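Local coordinates for possible flavin reductase (Haemophilus somnus 129PT, PDB 2R0X), which probably binds FMN and reduces flavins with NADPH, and has a split-barrel-like fold, at residues I21-G26 with V67-T72; G29-T34 with Y59-K64; C51-A56 with G127-L132; F116-T121 with C134-I139. All coordinates share one frame; numbering follows the deposited sequence.

Interaction 1: residues I21-G26 with V67-T72; sequences IVTTSG and VLMVNT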
loop_
_atom_site.group_PDB
_atom_site.type_symbol
_atom_site.label_atom_id
_atom_site.label_comp_id
_atom_site.label_asym_id
_atom_site.label_seq_id
_atom_site.Cartn_x
_atom_site.Cartn_y
_atom_site.Cartn_z
ATOM N N ILE A 21 -6.258 -7.510 -8.625
ATOM C CA ILE A 21 -6.298 -7.395 -10.065
ATOM C C ILE A 21 -7.093 -6.119 -10.368
ATOM O O ILE A 21 -8.254 -5.971 -9.918
ATOM C CB ILE A 21 -6.873 -8.622 -10.756
ATOM C CG1 ILE A 21 -5.918 -9.800 -10.562
ATOM C CG2 ILE A 21 -7.058 -8.337 -12.253
ATOM C CD1 ILE A 21 -6.484 -11.155 -11.016
ATOM N N VAL A 22 -6.441 -5.158 -11.001
ATOM C CA VAL A 22 -7.005 -3.838 -11.257
ATOM C C VAL A 22 -7.474 -3.838 -12.692
ATOM O O VAL A 22 -6.693 -4.089 -13.593
ATOM C CB VAL A 22 -5.943 -2.771 -10.998
ATOM C CG1 VAL A 22 -6.496 -1.367 -11.367
ATOM C CG2 VAL A 22 -5.484 -2.837 -9.506
ATOM N N THR A 23 -8.746 -3.506 -12.922
ATOM C CA THR A 23 -9.328 -3.632 -14.255
ATOM C C THR A 23 -10.013 -2.333 -14.659
ATOM O O THR A 23 -10.329 -1.481 -13.859
ATOM C CB THR A 23 -10.389 -4.731 -14.261
ATOM O OG1 THR A 23 -11.430 -4.361 -13.386
ATOM C CG2 THR A 23 -9.801 -6.089 -13.856
ATOM N N THR A 24 -10.263 -2.242 -15.963
ATOM C CA THR A 24 -11.037 -1.166 -16.551
ATOM C C THR A 24 -11.695 -1.737 -17.816
ATOM O O THR A 24 -11.356 -2.821 -18.298
ATOM C CB THR A 24 -10.186 0.099 -16.833
ATOM O OG1 THR A 24 -11.046 1.202 -17.114
ATOM C CG2 THR A 24 -9.209 -0.095 -17.993
ATOM N N SER A 25 -12.623 -0.949 -18.358
ATOM C CA SER A 25 -13.466 -1.339 -19.486
ATOM C C SER A 25 -13.255 -0.462 -20.688
ATOM O O SER A 25 -13.162 0.763 -20.533
ATOM C CB SER A 25 -14.898 -1.067 -19.110
ATOM O OG SER A 25 -15.082 0.340 -19.199
ATOM N N GLY A 26 -13.423 -1.042 -21.876
ATOM C CA GLY A 26 -13.045 -0.344 -23.067
ATOM C C GLY A 26 -13.881 -0.881 -24.201
ATOM O O GLY A 26 -14.663 -1.828 -24.036
ATOM N N VAL A 67 -11.758 5.223 -15.063
ATOM C CA VAL A 67 -12.400 4.421 -14.032
ATOM C C VAL A 67 -11.593 3.153 -13.881
ATOM O O VAL A 67 -10.916 2.739 -14.839
ATOM C CB VAL A 67 -13.871 4.087 -14.393
ATOM C CG1 VAL A 67 -14.748 5.374 -14.330
ATOM C CG2 VAL A 67 -13.996 3.400 -15.738
ATOM N N LEU A 68 -11.652 2.539 -12.706
ATOM C CA LEU A 68 -11.017 1.246 -12.505
ATOM C C LEU A 68 -11.762 0.531 -11.390
ATOM O O LEU A 68 -12.423 1.127 -10.563
ATOM C CB LEU A 68 -9.523 1.379 -12.214
ATOM C CG LEU A 68 -9.028 2.140 -11.011
ATOM C CD1 LEU A 68 -9.205 1.367 -9.721
ATOM C CD2 LEU A 68 -7.551 2.444 -11.188
HETATM N N MSE A 69 -11.552 -0.783 -11.364
HETATM C CA MSE A 69 -12.002 -1.657 -10.281
HETATM C C MSE A 69 -10.785 -2.273 -9.611
HETATM O O MSE A 69 -9.936 -2.836 -10.317
HETATM C CB MSE A 69 -12.855 -2.767 -10.875
HETATM C CG MSE A 69 -13.383 -3.773 -9.862
HETATM SE SE MSE A 69 -14.941 -3.264 -8.862
HETATM C CE MSE A 69 -16.104 -3.160 -10.432
ATOM N N VAL A 70 -10.695 -2.175 -8.288
ATOM C CA VAL A 70 -9.691 -2.923 -7.536
ATOM C C VAL A 70 -10.369 -4.209 -7.063
ATOM O O VAL A 70 -11.297 -4.162 -6.276
ATOM C CB VAL A 70 -9.133 -2.138 -6.342
ATOM C CG1 VAL A 70 -8.157 -2.978 -5.540
ATOM C CG2 VAL A 70 -8.430 -0.860 -6.859
ATOM N N ASN A 71 -9.890 -5.337 -7.577
ATOM C CA ASN A 71 -10.393 -6.664 -7.178
ATOM C C ASN A 71 -9.366 -7.352 -6.287
ATOM O O ASN A 71 -8.339 -7.851 -6.794
ATOM C CB ASN A 71 -10.626 -7.511 -8.444
ATOM C CG ASN A 71 -11.614 -6.892 -9.386
ATOM O OD1 ASN A 71 -12.827 -6.926 -9.140
ATOM N ND2 ASN A 71 -11.122 -6.320 -10.472
ATOM N N THR A 72 -9.598 -7.284 -4.998
ATOM C CA THR A 72 -8.648 -7.860 -4.032
ATOM C C THR A 72 -8.843 -9.373 -3.980
ATOM O O THR A 72 -9.987 -9.836 -3.953
ATOM C CB THR A 72 -8.885 -7.222 -2.664
ATOM O OG1 THR A 72 -8.807 -5.804 -2.768
ATOM C CG2 THR A 72 -7.846 -7.748 -1.617
#
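Asn71 lays its side chain back across the strand pair, CG anti to its carbonyl carbon (chi1 -60°), so that ND2 reaches Ile21 O at 2.9 Å, with Ile21 O near the plane of the Asn71 amide. The same oxygen also accepts Asn71 N, and both donors stand above the carbonyl plane, so one asparagine grips one peptide oxygen twice. An amide suits the place because its other end is used too: OD1 accepts from Asn115 ND2 and Leu109 N. Thr23, on the same face, crosses Asn71 at about a right angle and lies alongside selenomethionine Met69, with OG1 3.3 Å from Met69 CB; that hydroxyl is hydrogen-bonded to Pro107 O. Strands 17-25 and 67-72 are antiparallel neighbours in the curled sheet of the split barrel, and paired bonds join Thr23 N to Met69 O and Met69 N to Thr23 O. On the face carrying Val22 and Val70, branched apolar chains fit the interior: Val22 CG1, anti to its backbone N, meets Leu68 CD2 obliquely at 4.0 Å, and Phe62 of helix 59-65 covers both residues. Nearby, Thr24 OG1 donates to Val67 O at 2.7 Å from above the carbonyl plane and bonds to Asn65 ND2.

Interaction 2: residues G29-T34 with Y59-K64; sequences GQHGFT and YEHFVK. With ACT (acetate ion), chain F; SO4 (sulfate ion), chain I.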
loop_
_atom_site.group_PDB
_atom_site.type_symbol
_atom_site.label_atom_id
_atom_site.label_comp_id
_atom_site.label_asym_id
_atom_site.label_seq_id
_atom_site.Cartn_x
_atom_site.Cartn_y
_atom_site.Cartn_z
ATOM N N GLY A 29 -12.143 -3.414 -25.256
ATOM C CA GLY A 29 -12.720 -4.510 -24.467
ATOM C C GLY A 29 -12.224 -4.371 -23.042
ATOM O O GLY A 29 -11.947 -3.223 -22.597
ATOM N N GLN A 30 -12.096 -5.504 -22.324
ATOM C CA GLN A 30 -11.607 -5.492 -20.925
ATOM C C GLN A 30 -10.071 -5.441 -20.817
ATOM O O GLN A 30 -9.358 -5.994 -21.649
ATOM C CB GLN A 30 -12.107 -6.719 -20.152
ATOM C CG GLN A 30 -13.629 -7.005 -20.226
ATOM C CD GLN A 30 -14.042 -8.481 -19.830
ATOM O OE1 GLN A 30 -14.888 -8.705 -18.930
ATOM N NE2 GLN A 30 -13.476 -9.468 -20.531
ATOM N N HIS A 31 -9.584 -4.768 -19.776
ATOM C CA HIS A 31 -8.139 -4.604 -19.560
ATOM C C HIS A 31 -7.893 -4.752 -18.077
ATOM O O HIS A 31 -8.676 -4.281 -17.271
ATOM C CB HIS A 31 -7.651 -3.233 -20.029
ATOM C CG HIS A 31 -7.998 -2.978 -21.446
ATOM N ND1 HIS A 31 -7.251 -3.450 -22.495
ATOM C CD2 HIS A 31 -9.073 -2.374 -21.992
ATOM C CE1 HIS A 31 -7.820 -3.103 -23.636
ATOM N NE2 HIS A 31 -8.929 -2.440 -23.356
ATOM N N GLY A 32 -6.798 -5.369 -17.716
ATOM C CA GLY A 32 -6.462 -5.390 -16.292
ATOM C C GLY A 32 -5.036 -5.792 -16.064
ATOM O O GLY A 32 -4.344 -6.222 -16.977
ATOM N N PHE A 33 -4.602 -5.687 -14.816
ATOM C CA PHE A 33 -3.254 -6.034 -14.409
ATOM C C PHE A 33 -3.226 -6.361 -12.923
ATOM O O PHE A 33 -3.973 -5.823 -12.143
ATOM C CB PHE A 33 -2.235 -4.922 -14.750
ATOM C CG PHE A 33 -2.424 -3.637 -13.981
ATOM C CD1 PHE A 33 -3.341 -2.693 -14.395
ATOM C CD2 PHE A 33 -1.667 -3.327 -12.847
ATOM C CE1 PHE A 33 -3.526 -1.511 -13.725
ATOM C CE2 PHE A 33 -1.877 -2.092 -12.167
ATOM C CZ PHE A 33 -2.809 -1.216 -12.621
ATOM N N THR A 34 -2.291 -7.233 -12.560
ATOM C CA THR A 34 -2.039 -7.558 -11.150
ATOM C C THR A 34 -1.258 -6.426 -10.493
ATOM O O THR A 34 -0.260 -5.958 -11.055
ATOM C CB THR A 34 -1.306 -8.884 -11.030
ATOM O OG1 THR A 34 -2.103 -9.875 -11.660
ATOM C CG2 THR A 34 -1.068 -9.282 -9.577
ATOM N N TYR A 59 -1.533 0.867 -19.380
ATOM C CA TYR A 59 -1.615 2.233 -18.890
ATOM C C TYR A 59 -2.600 3.120 -19.634
ATOM O O TYR A 59 -3.424 3.784 -19.025
ATOM C CB TYR A 59 -0.240 2.853 -18.917
ATOM C CG TYR A 59 -0.234 4.285 -18.498
ATOM C CD1 TYR A 59 -0.390 4.656 -17.192
ATOM C CD2 TYR A 59 0.054 5.255 -19.407
ATOM C CE1 TYR A 59 -0.300 6.008 -16.820
ATOM C CE2 TYR A 59 0.134 6.588 -19.080
ATOM C CZ TYR A 59 -0.034 6.970 -17.779
ATOM O OH TYR A 59 0.067 8.318 -17.482
ATOM N N GLU A 60 -2.506 3.179 -20.949
ATOM C CA GLU A 60 -3.329 4.162 -21.640
ATOM C C GLU A 60 -4.834 3.836 -21.589
ATOM O O GLU A 60 -5.654 4.742 -21.773
ATOM C CB GLU A 60 -2.853 4.401 -23.074
ATOM C CG GLU A 60 -1.474 5.055 -23.161
ATOM C CD GLU A 60 -1.404 6.507 -22.658
ATOM O OE1 GLU A 60 -2.435 7.144 -22.383
ATOM O OE2 GLU A 60 -0.277 7.023 -22.550
ATOM N N HIS A 61 -5.198 2.579 -21.312
ATOM C CA HIS A 61 -6.590 2.242 -21.142
ATOM C C HIS A 61 -7.165 2.885 -19.887
ATOM O O HIS A 61 -8.277 3.376 -19.858
ATOM C CB HIS A 61 -6.731 0.699 -21.088
ATOM C CG HIS A 61 -6.135 -0.007 -22.287
ATOM N ND1 HIS A 61 -6.705 0.057 -23.542
ATOM C CD2 HIS A 61 -5.025 -0.771 -22.425
ATOM C CE1 HIS A 61 -5.966 -0.629 -24.397
ATOM N NE2 HIS A 61 -4.946 -1.151 -23.747
ATOM N N PHE A 62 -6.355 2.959 -18.838
ATOM C CA PHE A 62 -6.762 3.590 -17.596
ATOM C C PHE A 62 -6.846 5.117 -17.771
ATOM O O PHE A 62 -7.756 5.763 -17.287
ATOM C CB PHE A 62 -5.836 3.146 -16.449
ATOM C CG PHE A 62 -6.065 1.714 -16.081
ATOM C CD1 PHE A 62 -7.000 1.357 -15.143
ATOM C CD2 PHE A 62 -5.421 0.707 -16.799
ATOM C CE1 PHE A 62 -7.239 -0.010 -14.841
ATOM C CE2 PHE A 62 -5.719 -0.666 -16.563
ATOM C CZ PHE A 62 -6.576 -0.997 -15.550
ATOM N N VAL A 63 -5.864 5.678 -18.445
ATOM C CA VAL A 63 -5.864 7.117 -18.739
ATOM C C VAL A 63 -7.104 7.488 -19.552
ATOM O O VAL A 63 -7.714 8.537 -19.324
ATOM C CB VAL A 63 -4.566 7.551 -19.482
ATOM C CG1 VAL A 63 -4.643 9.017 -19.909
ATOM C CG2 VAL A 63 -3.400 7.333 -18.593
ATOM N N LYS A 64 -7.428 6.687 -20.555
ATOM C CA LYS A 64 -8.545 6.996 -21.471
ATOM C C LYS A 64 -9.870 6.895 -20.716
ATOM O O LYS A 64 -10.736 7.779 -20.797
ATOM C CB LYS A 64 -8.565 6.007 -22.643
ATOM C CG LYS A 64 -9.817 6.074 -23.511
HETATM C C ACT F . -9.864 1.051 -24.888
HETATM O O ACT F . -8.874 1.036 -25.598
HETATM O OXT ACT F . -10.228 -0.076 -24.553
HETATM C CH3 ACT F . -10.667 2.297 -24.640
HETATM S S SO4 I . -4.042 -4.525 -25.366
HETATM O O1 SO4 I . -5.449 -4.342 -25.753
HETATM O O2 SO4 I . -3.474 -3.222 -24.996
HETATM O O3 SO4 I . -3.302 -5.083 -26.514
HETATM O O4 SO4 I . -3.993 -5.496 -24.273
#
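Two aromatic pairs carry this contact between strand 30-34 and helix 59-64, and no hydrogen bond passes directly between the segments. The imidazoles of His31 and His61 stack face to face, their centroids 3.5 Å apart and their planes only 12° from parallel, while the side chains approach at about a right angle. His61 CB adds a CH-pi contact over the His31 face. The second pair is an offset edge-to-face stack: Phe33, its CG held between backbone N and carbonyl carbon (chi1 67°), turns its CE1 edge to the face of Phe62, 3.6 Å from CZ.

Polar contacts run through bound ions, probably from the crystallisation liquor. One acetate bridges the stack, taking His31 NE2 at OXT (3.0 Å) and His61 ND1 at O (3.1 Å). At the other ring nitrogen, His61 NE2 donates to sulfate O2 at 2.8 Å. Imidazole is flat enough to stack and keeps polar nitrogens at its rim; both those of His61 donate to anions, which is consistent with a protonated ring.

Phenylalanine suits the buried position of Phe62, on Val22 and Ile52, and the Phe33 ring packs on Val50 and Ile52, so helix 59-65 packs against strands 17-25, 30-43 and 46-53.

Interaction 3: residues C51-A56 with G127-L132; sequences CINSNA and GTHDIL. With ACT (acetate ion), chain B.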
loop_
_atom_site.group_PDB
_atom_site.type_symbol
_atom_site.label_atom_id
_atom_site.label_comp_id
_atom_site.label_asym_id
_atom_site.label_seq_id
_atom_site.Cartn_x
_atom_site.Cartn_y
_atom_site.Cartn_z
ATOM N N CYS A 51 -0.780 2.422 -7.858
ATOM C CA CYS A 51 0.400 2.789 -8.629
ATOM C C CYS A 51 0.445 1.932 -9.915
ATOM O O CYS A 51 0.117 0.746 -9.891
ATOM C CB CYS A 51 1.674 2.667 -7.822
ATOM S SG CYS A 51 1.724 3.642 -6.357
ATOM N N ILE A 52 0.796 2.552 -11.028
ATOM C CA ILE A 52 0.767 1.908 -12.331
ATOM C C ILE A 52 2.043 2.323 -13.049
ATOM O O ILE A 52 2.489 3.483 -12.975
ATOM C CB ILE A 52 -0.513 2.249 -13.144
ATOM C CG1 ILE A 52 -0.647 1.346 -14.377
ATOM C CG2 ILE A 52 -0.576 3.730 -13.446
ATOM C CD1 ILE A 52 -2.009 1.479 -15.073
ATOM N N ASN A 53 2.623 1.367 -13.777
ATOM C CA ASN A 53 3.755 1.650 -14.634
ATOM C C ASN A 53 3.242 2.380 -15.873
ATOM O O ASN A 53 2.412 1.846 -16.611
ATOM C CB ASN A 53 4.521 0.364 -15.006
ATOM C CG ASN A 53 5.853 0.675 -15.685
ATOM O OD1 ASN A 53 5.915 1.459 -16.608
ATOM N ND2 ASN A 53 6.929 0.046 -15.203
ATOM N N SER A 54 3.717 3.599 -16.100
ATOM C CA SER A 54 3.200 4.398 -17.206
ATOM C C SER A 54 3.669 3.943 -18.572
ATOM O O SER A 54 3.219 4.459 -19.581
ATOM C CB SER A 54 3.444 5.874 -17.027
ATOM O OG SER A 54 4.809 6.103 -17.004
ATOM N N ASN A 55 4.523 2.939 -18.591
ATOM C CA ASN A 55 4.992 2.330 -19.811
ATOM C C ASN A 55 4.308 1.007 -20.103
ATOM O O ASN A 55 4.588 0.395 -21.133
ATOM C CB ASN A 55 6.505 2.107 -19.722
ATOM C CG ASN A 55 7.240 3.373 -19.337
ATOM O OD1 ASN A 55 7.363 4.255 -20.172
ATOM N ND2 ASN A 55 7.646 3.511 -18.034
ATOM N N ALA A 56 3.443 0.543 -19.204
ATOM C CA ALA A 56 2.810 -0.738 -19.343
ATOM C C ALA A 56 1.762 -0.720 -20.437
ATOM O O ALA A 56 1.125 0.296 -20.668
ATOM C CB ALA A 56 2.166 -1.133 -18.028
ATOM N N GLY A 127 7.905 9.639 -12.226
ATOM C CA GLY A 127 8.854 8.979 -13.099
ATOM C C GLY A 127 8.240 7.894 -13.975
ATOM O O GLY A 127 7.367 8.173 -14.776
ATOM N N THR A 128 8.743 6.670 -13.843
ATOM C CA THR A 128 8.234 5.559 -14.643
ATOM C C THR A 128 6.832 5.103 -14.206
ATOM O O THR A 128 6.227 4.301 -14.907
ATOM C CB THR A 128 9.147 4.348 -14.585
ATOM O OG1 THR A 128 9.266 3.948 -13.228
ATOM C CG2 THR A 128 10.512 4.666 -15.189
ATOM N N HIS A 129 6.357 5.565 -13.056
ATOM C CA HIS A 129 5.040 5.187 -12.571
ATOM C C HIS A 129 4.186 6.418 -12.386
ATOM O O HIS A 129 4.670 7.549 -12.203
ATOM C CB HIS A 129 5.138 4.390 -11.247
ATOM C CG HIS A 129 5.688 3.032 -11.431
ATOM N ND1 HIS A 129 6.977 2.788 -11.842
ATOM C CD2 HIS A 129 5.117 1.827 -11.249
ATOM C CE1 HIS A 129 7.177 1.476 -11.897
ATOM N NE2 HIS A 129 6.050 0.876 -11.580
ATOM N N ASP A 130 2.885 6.177 -12.380
ATOM C CA ASP A 130 1.918 7.185 -11.981
ATOM C C ASP A 130 1.182 6.663 -10.731
ATOM O O ASP A 130 1.052 5.459 -10.502
ATOM C CB ASP A 130 0.853 7.440 -13.049
ATOM C CG ASP A 130 1.279 8.319 -14.188
ATOM O OD1 ASP A 130 2.402 8.800 -14.213
ATOM O OD2 ASP A 130 0.412 8.534 -15.084
ATOM N N ILE A 131 0.699 7.622 -9.950
ATOM C CA ILE A 131 -0.224 7.377 -8.858
ATOM C C ILE A 131 -1.626 7.765 -9.347
ATOM O O ILE A 131 -1.868 8.909 -9.752
ATOM C CB ILE A 131 0.108 8.168 -7.601
ATOM C CG1 ILE A 131 1.549 7.911 -7.172
ATOM C CG2 ILE A 131 -0.860 7.837 -6.446
ATOM C CD1 ILE A 131 2.019 8.873 -6.045
ATOM N N LEU A 132 -2.532 6.789 -9.341
ATOM C CA LEU A 132 -3.927 6.982 -9.676
ATOM C C LEU A 132 -4.692 7.182 -8.371
ATOM O O LEU A 132 -4.723 6.298 -7.535
ATOM C CB LEU A 132 -4.473 5.798 -10.455
ATOM C CG LEU A 132 -3.689 5.286 -11.617
ATOM C CD1 LEU A 132 -4.284 4.031 -12.240
ATOM C CD2 LEU A 132 -3.512 6.359 -12.675
HETATM C C ACT B . 5.674 -2.417 -12.614
HETATM O O ACT B . 5.177 -2.043 -11.529
HETATM O OXT ACT B . 6.855 -2.083 -12.838
HETATM C CH3 ACT B . 4.878 -3.169 -13.631
HETATM O O HOH W 1 4.799 8.621 -15.456
#
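A bound acetate, probably from the crystallisation liquor, closes a bridge between the two segments: His129 NE2 donates to its O at 3.0 Å, and Asn53 ND2 donates to OXT in an almost straight bond (173°). The ring and the amide are also held by second partners. Thr128 OG1 and His129 ND1 share a hydrogen bond at the ring edge that fixes the rotation of the imidazole, whose face lies over Asn53 CA in a CH-pi contact. Asn53, with CG anti to its backbone N (chi1 -169°), sends OD1 back to accept from Asn55 N at 2.8 Å, an Asx turn, and from Asn55 ND2 as well. Asparagine suits the start of this type I turn, Asn53 to Ala56, because its short side chain brings the amide oxygen within range of the backbone N two residues on.

Just beyond the strand pair, Ser54 N donates to Thr128 O at 2.9 Å, and a water joins Ser54 OG, Gly127 O and Asp130 OD1. Within the pair, Ile52 N and Asp130 N exchange bonds with each other's carbonyl oxygens. Ile52, beta-branched and apolar, turns CG2 to Leu132 CD1, 3.9 Å away. Asp130 is buried but well served: His125 ND1 meets OD1, and Tyr59 OH meets OD2.

Antiparallel strands 46-53 and 129-141 are thus joined within the curled sheet, with Ile52 packing on Tyr59 and Phe62 of helix 59-65, and Leu132 against strand 114-126. On the face of Cys51 and His129 lies the second subunit, whose Thr42 hydrogen-bonds to Thr128 OG1.

Interaction 4: residues F116-T121 with C134-I139; sequences FDCEIT and CKIVDI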
loop_
_atom_site.group_PDB
_atom_site.type_symbol
_atom_site.label_atom_id
_atom_site.label_comp_id
_atom_site.label_asym_id
_atom_site.label_seq_id
_atom_site.Cartn_x
_atom_site.Cartn_y
_atom_site.Cartn_z
ATOM N N PHE A 116 -13.632 -2.878 -5.184
ATOM C CA PHE A 116 -13.794 -1.432 -5.047
ATOM C C PHE A 116 -13.882 -0.810 -6.429
ATOM O O PHE A 116 -12.934 -0.840 -7.187
ATOM C CB PHE A 116 -12.589 -0.797 -4.352
ATOM C CG PHE A 116 -12.207 -1.361 -3.015
ATOM C CD1 PHE A 116 -11.328 -2.419 -2.914
ATOM C CD2 PHE A 116 -12.664 -0.790 -1.861
ATOM C CE1 PHE A 116 -10.913 -2.891 -1.662
ATOM C CE2 PHE A 116 -12.214 -1.253 -0.609
ATOM C CZ PHE A 116 -11.351 -2.307 -0.550
ATOM N N ASP A 117 -15.065 -0.284 -6.776
ATOM C CA ASP A 117 -15.268 0.353 -8.097
ATOM C C ASP A 117 -15.029 1.845 -7.939
ATOM O O ASP A 117 -15.563 2.428 -7.027
ATOM C CB ASP A 117 -16.709 0.085 -8.577
ATOM C CG ASP A 117 -16.843 0.218 -10.080
ATOM O OD1 ASP A 117 -15.823 0.410 -10.760
ATOM O OD2 ASP A 117 -17.995 0.108 -10.566
ATOM N N CYS A 118 -14.185 2.387 -8.808
ATOM C CA CYS A 118 -13.615 3.706 -8.605
ATOM C C CYS A 118 -13.600 4.574 -9.843
ATOM O O CYS A 118 -13.528 4.134 -10.974
ATOM C CB CYS A 118 -12.159 3.567 -8.151
ATOM S SG CYS A 118 -11.838 2.541 -6.699
ATOM N N GLU A 119 -13.638 5.874 -9.544
ATOM C CA GLU A 119 -13.349 6.909 -10.519
ATOM C C GLU A 119 -11.931 7.397 -10.312
ATOM O O GLU A 119 -11.529 7.641 -9.179
ATOM C CB GLU A 119 -14.320 8.093 -10.349
ATOM C CG GLU A 119 -15.758 7.725 -10.739
ATOM C CD GLU A 119 -16.810 8.737 -10.366
ATOM O OE1 GLU A 119 -16.523 9.729 -9.653
ATOM O OE2 GLU A 119 -17.973 8.476 -10.765
ATOM N N ILE A 120 -11.170 7.549 -11.402
ATOM C CA ILE A 120 -9.763 8.007 -11.295
ATOM C C ILE A 120 -9.861 9.511 -11.328
ATOM O O ILE A 120 -9.934 10.127 -12.391
ATOM C CB ILE A 120 -8.902 7.471 -12.435
ATOM C CG1 ILE A 120 -8.922 5.933 -12.478
ATOM C CG2 ILE A 120 -7.446 7.991 -12.310
ATOM C CD1 ILE A 120 -8.176 5.326 -13.605
ATOM N N THR A 121 -9.831 10.097 -10.156
ATOM C CA THR A 121 -10.105 11.476 -9.988
ATOM C C THR A 121 -8.939 12.329 -10.492
ATOM O O THR A 121 -9.140 13.345 -11.157
ATOM C CB THR A 121 -10.397 11.693 -8.531
ATOM O OG1 THR A 121 -11.372 10.693 -8.116
ATOM C CG2 THR A 121 -10.896 13.105 -8.321
ATOM N N CYS A 134 -8.121 7.515 -6.577
ATOM C CA CYS A 134 -9.358 6.846 -6.989
ATOM C C CYS A 134 -10.459 6.988 -5.946
ATOM O O CYS A 134 -10.429 6.335 -4.911
ATOM C CB CYS A 134 -9.052 5.360 -7.192
ATOM S SG CYS A 134 -7.848 5.020 -8.491
ATOM N N LYS A 135 -11.474 7.764 -6.287
ATOM C CA LYS A 135 -12.644 7.898 -5.452
ATOM C C LYS A 135 -13.472 6.622 -5.596
ATOM O O LYS A 135 -13.827 6.230 -6.702
ATOM C CB LYS A 135 -13.471 9.104 -5.887
ATOM C CG LYS A 135 -14.713 9.273 -5.071
ATOM C CD LYS A 135 -15.625 10.395 -5.649
ATOM C CE LYS A 135 -16.914 10.455 -4.949
ATOM N NZ LYS A 135 -17.688 11.570 -5.592
ATOM N N ILE A 136 -13.838 6.018 -4.490
ATOM C CA ILE A 136 -14.630 4.775 -4.490
ATOM C C ILE A 136 -16.102 5.112 -4.652
ATOM O O ILE A 136 -16.654 5.901 -3.897
ATOM C CB ILE A 136 -14.403 3.948 -3.212
ATOM C CG1 ILE A 136 -12.902 3.590 -3.104
ATOM C CG2 ILE A 136 -15.281 2.723 -3.197
ATOM C CD1 ILE A 136 -12.520 3.220 -1.711
ATOM N N VAL A 137 -16.737 4.533 -5.660
ATOM C CA VAL A 137 -18.148 4.798 -5.927
ATOM C C VAL A 137 -19.046 3.579 -5.731
ATOM O O VAL A 137 -20.262 3.757 -5.699
ATOM C CB VAL A 137 -18.376 5.434 -7.298
ATOM C CG1 VAL A 137 -17.642 6.802 -7.369
ATOM C CG2 VAL A 137 -17.920 4.520 -8.427
ATOM N N ASP A 138 -18.494 2.371 -5.549
ATOM C CA ASP A 138 -19.307 1.206 -5.245
ATOM C C ASP A 138 -18.348 0.169 -4.640
ATOM O O ASP A 138 -17.182 0.152 -4.966
ATOM C CB ASP A 138 -20.019 0.703 -6.542
ATOM C CG ASP A 138 -21.278 -0.053 -6.307
ATOM O OD1 ASP A 138 -21.533 -0.496 -5.164
ATOM O OD2 ASP A 138 -22.017 -0.229 -7.324
ATOM N N ILE A 139 -18.864 -0.663 -3.746
ATOM C CA ILE A 139 -18.058 -1.676 -3.049
ATOM C C ILE A 139 -18.886 -2.940 -2.982
ATOM O O ILE A 139 -20.078 -2.903 -2.722
ATOM C CB ILE A 139 -17.670 -1.248 -1.627
ATOM C CG1 ILE A 139 -16.699 -0.076 -1.636
ATOM C CG2 ILE A 139 -17.094 -2.423 -0.800
ATOM C CD1 ILE A 139 -16.245 0.429 -0.254
HETATM O O HOH W 2 -18.425 11.023 -8.168
#
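Cys118 and Cys134 set the apolar centre, meeting CB to CB at 3.7 Å, where their compact thiol side chains fit side by side on a buried face. Cys118 SG, anti to its carbonyl carbon, lies 3.9 Å from CG1 of Ile136, its directly paired residue, and Ile120 CG1 rests near Cys134 SG. Phe116 extends this face: its side chain runs alongside those of Ile136 and Ile139, with CD2 4.0 Å from Ile136 CD1. Isoleucine and phenylalanine fit here because Phe8 and Ala11 of the second subunit pack on the same row, while Leu48 covers Phe116 and the cysteines.

The backbone between is an antiparallel hairpin, strands 114-126 and 129-141, interrupted by a classic beta bulge. Asp117 O accepts from both Val137 N (2.8 Å, in the carbonyl plane) and Asp138 N (3.3 Å, above it). Val137, the extra residue of the bulge, places CG1 against Glu119 CD at 3.7 Å, crossing the extended carboxylate chain at about a right angle.

At the outer edge Glu119 and Lys135 run alongside each other with a water between their tips: it donates to OE1 and accepts from NZ, each at 2.7 Å. Asp117 and Asp138 point to this same face, their CB atoms 3.9 Å apart. Asp117 is buried there, its carboxylate satisfied by Thr104 OG1 and Thr103 N, and Thr103 OG1 takes that of Asp138.

Because the two acids stand close, their negative charges would tend to raise each other's pKa, an effect these neutral donors should moderate; Glu119 and Lys135, of opposite charge, would be expected to attract, with the water bridging them.

From the N terminus, strand 17-25 opens interaction 1, which closes when the chain reaches strand 67-72. Nested inside that loop is interaction 2, where helix 59-65 returns to strand 30-43. Strand 46-53, lying between the two segments of interaction 2, opens interaction 3, which closes far along the chain at strand 129-141 and so crosses both earlier contacts. Interaction 4 starts after interaction 1 has closed, pairs strand 114-126 with strand 129-141, and crosses interaction 3, with which it shares that last strand. Backbone bonds from Leu68 and Val70 to Cys118 and Phe116 join interactions 1 and 4, while Phe33 packing on Ile52 links 2 with 3, tying helix and curled sheet together.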